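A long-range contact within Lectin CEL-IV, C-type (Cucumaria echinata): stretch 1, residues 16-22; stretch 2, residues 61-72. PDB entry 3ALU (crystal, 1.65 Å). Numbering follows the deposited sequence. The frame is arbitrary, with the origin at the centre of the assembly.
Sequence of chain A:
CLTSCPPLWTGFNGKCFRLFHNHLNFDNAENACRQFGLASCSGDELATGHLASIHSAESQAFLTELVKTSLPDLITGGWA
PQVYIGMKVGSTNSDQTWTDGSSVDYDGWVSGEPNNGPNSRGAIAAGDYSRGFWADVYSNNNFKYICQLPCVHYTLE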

ATOM      1  N   CYS A  16     -10.688   2.494  -4.733  1.00 14.25           N
ATOM      2  CA  CYS A  16     -10.017   3.490  -5.540  1.00 12.90           C
ATOM      3  C   CYS A  16     -11.022   4.109  -6.512  1.00 12.37           C
ATOM      4  O   CYS A  16     -11.796   3.372  -7.174  1.00 13.73           O
ATOM      5  CB  CYS A  16      -8.895   2.861  -6.374  1.00 12.56           C
ATOM      6  SG  CYS A  16      -7.585   2.175  -5.325  1.00 17.33           S
ATOM      7  N   PHE A  17     -11.022   5.427  -6.547  1.00 12.24           N
ATOM      8  CA  PHE A  17     -12.011   6.174  -7.322  1.00 12.38           C
ATOM      9  C   PHE A  17     -11.358   7.141  -8.277  1.00 12.53           C
ATOM     10  O   PHE A  17     -10.255   7.635  -8.041  1.00 12.73           O
ATOM     11  CB  PHE A  17     -12.887   6.992  -6.381  1.00 11.11           C
ATOM     12  CG  PHE A  17     -13.674   6.165  -5.379  1.00 12.88           C
ATOM     13  CD1 PHE A  17     -13.208   6.010  -4.074  1.00 13.24           C
ATOM     14  CD2 PHE A  17     -14.877   5.573  -5.738  1.00 13.56           C
ATOM     15  CE1 PHE A  17     -13.941   5.278  -3.130  1.00 17.37           C
ATOM     16  CE2 PHE A  17     -15.617   4.841  -4.821  1.00 13.87           C
ATOM     17  CZ  PHE A  17     -15.176   4.680  -3.525  1.00 14.67           C
ATOM     18  N   ARG A  18     -12.096   7.470  -9.339  1.00 12.95           N
ATOM     19  CA  ARG A  18     -11.660   8.505 -10.261  1.00 12.86           C
ATOM     20  C   ARG A  18     -12.884   9.142 -10.930  1.00 12.72           C
ATOM     21  O   ARG A  18     -13.815   8.453 -11.394  1.00 12.37           O
ATOM     22  CB  ARG A  18     -10.693   7.938 -11.296  1.00 13.40           C
ATOM     23  CG  ARG A  18     -10.123   9.029 -12.244  1.00 14.78           C
ATOM     24  CD  ARG A  18      -8.931   8.500 -13.035  1.00 15.56           C
ATOM     25  NE  ARG A  18      -8.669   9.459 -14.079  1.00 18.49           N
ATOM     26  CZ  ARG A  18      -7.965   9.152 -15.168  1.00 24.76           C
ATOM     27  NH1 ARG A  18      -7.438   7.940 -15.292  1.00 22.07           N
ATOM     28  NH2 ARG A  18      -7.802  10.048 -16.109  1.00 28.18           N
ATOM     29  N   LEU A  19     -12.884  10.465 -10.891  1.00 12.40           N
ATOM     30  CA  LEU A  19     -13.874  11.292 -11.597  1.00 11.99           C
ATOM     31  C   LEU A  19     -13.477  11.500 -13.034  1.00 13.64           C
ATOM     32  O   LEU A  19     -12.340  11.970 -13.323  1.00 14.77           O
ATOM     33  CB  LEU A  19     -13.990  12.637 -10.857  1.00 11.90           C
ATOM     34  CG  LEU A  19     -14.866  13.691 -11.564  1.00 13.22           C
ATOM     35  CD1 LEU A  19     -16.327  13.308 -11.463  1.00 15.28           C
ATOM     36  CD2 LEU A  19     -14.637  15.051 -10.965  1.00 13.92           C
ATOM     37  N   PHE A  20     -14.409  11.211 -13.934  1.00 13.01           N
ATOM     38  CA  PHE A  20     -14.170  11.420 -15.385  1.00 13.47           C
ATOM     39  C   PHE A  20     -14.990  12.582 -15.900  1.00 14.86           C
ATOM     40  O   PHE A  20     -16.144  12.788 -15.490  1.00 15.63           O
ATOM     41  CB  PHE A  20     -14.429  10.143 -16.184  1.00 12.84           C
ATOM     42  CG  PHE A  20     -13.408   9.067 -15.909  1.00 12.54           C
ATOM     43  CD1 PHE A  20     -12.216   9.016 -16.652  1.00 16.54           C
ATOM     44  CD2 PHE A  20     -13.581   8.167 -14.858  1.00 14.04           C
ATOM     45  CE1 PHE A  20     -11.245   8.063 -16.374  1.00 16.69           C
ATOM     46  CE2 PHE A  20     -12.596   7.176 -14.593  1.00 13.31           C
ATOM     47  CZ  PHE A  20     -11.418   7.151 -15.351  1.00 15.56           C
ATOM     48  N   HIS A  21     -14.377  13.354 -16.804  1.00 15.69           N
ATOM     49  CA  HIS A  21     -14.931  14.654 -17.231  1.00 16.33           C
ATOM     50  C   HIS A  21     -15.685  14.642 -18.520  1.00 17.23           C
ATOM     51  O   HIS A  21     -16.347  15.650 -18.845  1.00 18.55           O
ATOM     52  CB  HIS A  21     -13.838  15.725 -17.289  1.00 16.25           C
ATOM     53  CG  HIS A  21     -13.232  16.038 -15.966  1.00 17.53           C
ATOM     54  ND1 HIS A  21     -13.336  17.275 -15.381  1.00 19.90           N
ATOM     55  CD2 HIS A  21     -12.496  15.279 -15.115  1.00 18.72           C
ATOM     56  CE1 HIS A  21     -12.677  17.277 -14.238  1.00 17.32           C
ATOM     57  NE2 HIS A  21     -12.184  16.070 -14.037  1.00 19.70           N
ATOM     58  N   ASN A  22     -15.628  13.527 -19.257  1.00 17.92           N
ATOM     59  CA  ASN A  22     -16.438  13.431 -20.471  1.00 20.37           C
ATOM     60  C   ASN A  22     -17.855  13.069 -20.081  1.00 20.66           C
ATOM     61  O   ASN A  22     -18.093  12.475 -19.008  1.00 22.55           O
ATOM     62  CB  ASN A  22     -15.829  12.523 -21.558  1.00 22.57           C
ATOM     63  CG  ASN A  22     -15.722  11.095 -21.144  1.00 26.51           C
ATOM     64  OD1 ASN A  22     -15.272  10.784 -20.033  1.00 32.82           O
ATOM     65  ND2 ASN A  22     -16.110  10.186 -22.053  1.00 31.09           N
ATOM     66  N   ALA A  61     -19.581  11.534   2.034  1.00 12.58           N
ATOM     67  CA  ALA A  61     -18.903  12.801   2.272  1.00 13.24           C
ATOM     68  C   ALA A  61     -17.625  12.859   1.437  1.00 12.86           C
ATOM     69  O   ALA A  61     -17.316  13.912   0.884  1.00 13.99           O
ATOM     70  CB  ALA A  61     -18.570  12.991   3.738  1.00 12.99           C
ATOM     71  N   PHE A  62     -16.918  11.740   1.364  1.00 13.46           N
ATOM     72  CA  PHE A  62     -15.654  11.709   0.599  1.00 12.77           C
ATOM     73  C   PHE A  62     -15.937  11.975  -0.884  1.00 12.66           C
ATOM     74  O   PHE A  62     -15.269  12.809  -1.516  1.00 13.16           O
ATOM     75  CB  PHE A  62     -14.927  10.391   0.746  1.00 12.92           C
ATOM     76  CG  PHE A  62     -13.842  10.234  -0.275  1.00 12.68           C
ATOM     77  CD1 PHE A  62     -14.010   9.378  -1.356  1.00 16.10           C
ATOM     78  CD2 PHE A  62     -12.685  10.969  -0.162  1.00 17.10           C
ATOM     79  CE1 PHE A  62     -13.006   9.267  -2.328  1.00 18.62           C
ATOM     80  CE2 PHE A  62     -11.695  10.859  -1.107  1.00 17.20           C
ATOM     81  CZ  PHE A  62     -11.851  10.035  -2.187  1.00 18.55           C
ATOM     82  N   LEU A  63     -16.908  11.262  -1.451  1.00 12.45           N
ATOM     83  CA  LEU A  63     -17.193  11.455  -2.882  1.00 12.47           C
ATOM     84  C   LEU A  63     -17.720  12.845  -3.224  1.00 12.54           C
ATOM     85  O   LEU A  63     -17.392  13.403  -4.274  1.00 12.26           O
ATOM     86  CB  LEU A  63     -18.070  10.334  -3.460  1.00 11.66           C
ATOM     87  CG  LEU A  63     -17.459   8.925  -3.369  1.00 12.52           C
ATOM     88  CD1 LEU A  63     -18.473   7.851  -3.729  1.00 16.08           C
ATOM     89  CD2 LEU A  63     -16.144   8.793  -4.316  1.00 14.76           C
ATOM     90  N   THR A  64     -18.511  13.431  -2.315  1.00 12.92           N
ATOM     91  CA  THR A  64     -18.958  14.794  -2.502  1.00 13.50           C
ATOM     92  C   THR A  64     -17.754  15.767  -2.544  1.00 13.93           C
ATOM     93  O   THR A  64     -17.701  16.655  -3.421  1.00 15.50           O
ATOM     94  CB  THR A  64     -19.926  15.204  -1.391  1.00 14.65           C
ATOM     95  OG1 THR A  64     -21.064  14.354  -1.491  1.00 15.84           O
ATOM     96  CG2 THR A  64     -20.391  16.635  -1.615  1.00 15.92           C
ATOM     97  N   GLU A  65     -16.800  15.547  -1.634  1.00 14.71           N
ATOM     98  CA  GLU A  65     -15.642  16.424  -1.528  1.00 15.49           C
ATOM     99  C   GLU A  65     -14.787  16.205  -2.789  1.00 14.70           C
ATOM    100  O   GLU A  65     -14.224  17.171  -3.333  1.00 16.06           O
ATOM    101  CB  GLU A  65     -14.843  16.129  -0.268  1.00 16.52           C
ATOM    102  CG  GLU A  65     -13.609  17.045  -0.157  1.00 22.06           C
ATOM    103  CD  GLU A  65     -13.034  17.178   1.254  1.00 30.18           C
ATOM    104  OE1 GLU A  65     -13.188  16.250   2.085  1.00 34.80           O
ATOM    105  OE2 GLU A  65     -12.396  18.223   1.508  1.00 33.71           O
ATOM    106  N   LEU A  66     -14.707  14.966  -3.256  1.00 14.71           N
ATOM    107  CA  LEU A  66     -14.009  14.686  -4.513  1.00 15.08           C
ATOM    108  C   LEU A  66     -14.599  15.496  -5.660  1.00 15.53           C
ATOM    109  O   LEU A  66     -13.863  16.182  -6.433  1.00 15.79           O
ATOM    110  CB  LEU A  66     -13.986  13.187  -4.822  1.00 14.69           C
ATOM    111  CG  LEU A  66     -13.267  12.778  -6.131  1.00 16.40           C
ATOM    112  CD1 LEU A  66     -11.818  13.260  -6.198  1.00 17.81           C
ATOM    113  CD2 LEU A  66     -13.359  11.264  -6.336  1.00 18.18           C
ATOM    114  N   VAL A  67     -15.930  15.476  -5.776  1.00 14.02           N
ATOM    115  CA  VAL A  67     -16.569  16.210  -6.853  1.00 14.32           C
ATOM    116  C   VAL A  67     -16.422  17.723  -6.682  1.00 15.02           C
ATOM    117  O   VAL A  67     -16.062  18.438  -7.655  1.00 15.91           O
ATOM    118  CB  VAL A  67     -18.070  15.807  -6.986  1.00 13.50           C
ATOM    119  CG1 VAL A  67     -18.805  16.716  -7.973  1.00 14.09           C
ATOM    120  CG2 VAL A  67     -18.200  14.350  -7.411  1.00 13.07           C
ATOM    121  N   LYS A  68     -16.673  18.227  -5.470  1.00 15.04           N
ATOM    122  CA  LYS A  68     -16.718  19.667  -5.290  1.00 16.57           C
ATOM    123  C   LYS A  68     -15.343  20.275  -5.358  1.00 16.38           C
ATOM    124  O   LYS A  68     -15.209  21.382  -5.882  1.00 19.33           O
ATOM    125  CB  LYS A  68     -17.420  20.070  -4.005  1.00 16.89           C
ATOM    126  CG  LYS A  68     -18.930  19.762  -4.075  1.00 18.85           C
ATOM    127  CD  LYS A  68     -19.690  20.350  -2.904  1.00 22.76           C
ATOM    128  CE  LYS A  68     -19.586  21.863  -2.863  1.00 24.47           C
ATOM    129  NZ  LYS A  68     -20.369  22.382  -1.687  1.00 24.66           N
ATOM    130  N   THR A  69     -14.338  19.576  -4.845  1.00 16.18           N
ATOM    131  CA  THR A  69     -12.957  20.108  -4.997  1.00 16.20           C
ATOM    132  C   THR A  69     -12.432  19.969  -6.436  1.00 16.65           C
ATOM    133  O   THR A  69     -11.564  20.762  -6.847  1.00 16.37           O
ATOM    134  CB  THR A  69     -11.951  19.474  -4.029  1.00 17.71           C
ATOM    135  OG1 THR A  69     -11.838  18.072  -4.285  1.00 18.56           O
ATOM    136  CG2 THR A  69     -12.385  19.706  -2.587  1.00 19.40           C
ATOM    137  N   SER A  70     -12.949  18.993  -7.198  1.00 14.67           N
ATOM    138  CA  SER A  70     -12.518  18.814  -8.588  1.00 15.21           C
ATOM    139  C   SER A  70     -13.228  19.771  -9.565  1.00 15.86           C
ATOM    140  O   SER A  70     -12.668  20.140 -10.603  1.00 16.81           O
ATOM    141  CB  SER A  70     -12.717  17.360  -9.042  1.00 14.03           C
ATOM    142  OG  SER A  70     -12.004  16.441  -8.209  1.00 16.64           O
ATOM    143  N   LEU A  71     -14.457  20.162  -9.238  1.00 16.11           N
ATOM    144  CA  LEU A  71     -15.292  20.964 -10.134  1.00 17.27           C
ATOM    145  C   LEU A  71     -15.720  22.303  -9.519  1.00 17.71           C
ATOM    146  O   LEU A  71     -16.876  22.678  -9.654  1.00 18.06           O
ATOM    147  CB  LEU A  71     -16.540  20.161 -10.490  1.00 16.97           C
ATOM    148  CG  LEU A  71     -16.525  19.129 -11.622  1.00 21.50           C
ATOM    149  CD1 LEU A  71     -15.200  18.780 -12.325  1.00 20.80           C
ATOM    150  CD2 LEU A  71     -17.523  17.980 -11.420  1.00 17.45           C
ATOM    151  N   PRO A  72     -14.792  23.052  -8.875  1.00 18.35           N
ATOM    152  CA  PRO A  72     -15.311  24.186  -8.069  1.00 18.92           C
ATOM    153  C   PRO A  72     -16.025  25.268  -8.882  1.00 20.10           C
ATOM    154  O   PRO A  72     -16.961  25.901  -8.369  1.00 20.68           O
ATOM    155  CB  PRO A  72     -14.053  24.735  -7.370  1.00 19.56           C
ATOM    156  CG  PRO A  72     -12.900  24.268  -8.258  1.00 18.72           C
ATOM    157  CD  PRO A  72     -13.314  22.938  -8.772  1.00 18.56           C
TER

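How do the two backbones lie against each other? A strand that enters from earlier in the chain and carries Phe17 and Leu19 runs beside a helix that ends at Ser70, their N-to-C directions 35° apart and their axes 9.6 Å apart at closest approach. The register follows this shared direction: by CA position, Phe17 lies nearest Leu63, Leu19 nearest Val67 and His21 nearest Leu71.

Which side of the strand faces the helix? From Cys16 to Leu19 the directions alternate: the CA-to-CB bonds of Phe17 and Leu19 point toward the helix, those of Cys16 and Arg18 away.

What surrounds Phe17? Leu63 CD2 sits 3.8 Å from the centroid of the Phe17 ring, nearly along the ring normal, a CH-pi contact over one face. The Phe62 ring meets it obliquely, with Phe17 CD1 3.7 Å from Phe62 CE1, and Leu66 CD2 lies 4.3 Å from Phe17 CB. All these surfaces are apolar, so burial and close packing hold them together.

What happens at the helix end? Leu19 CD2 packs 3.6 Å from Ser70 CB and 4.0 Å from Leu71 CD1. The Ser70 hydroxyl is satisfied within the helix, Ser70 OG donating to Leu66 O at 2.6 Å, and Ser70 CB is the atom nearest Leu19. Leu71, first to leave helical geometry, also brings CD1 within 3.5 Å of His21 CE1. No hydrogen bond crosses between the stretches.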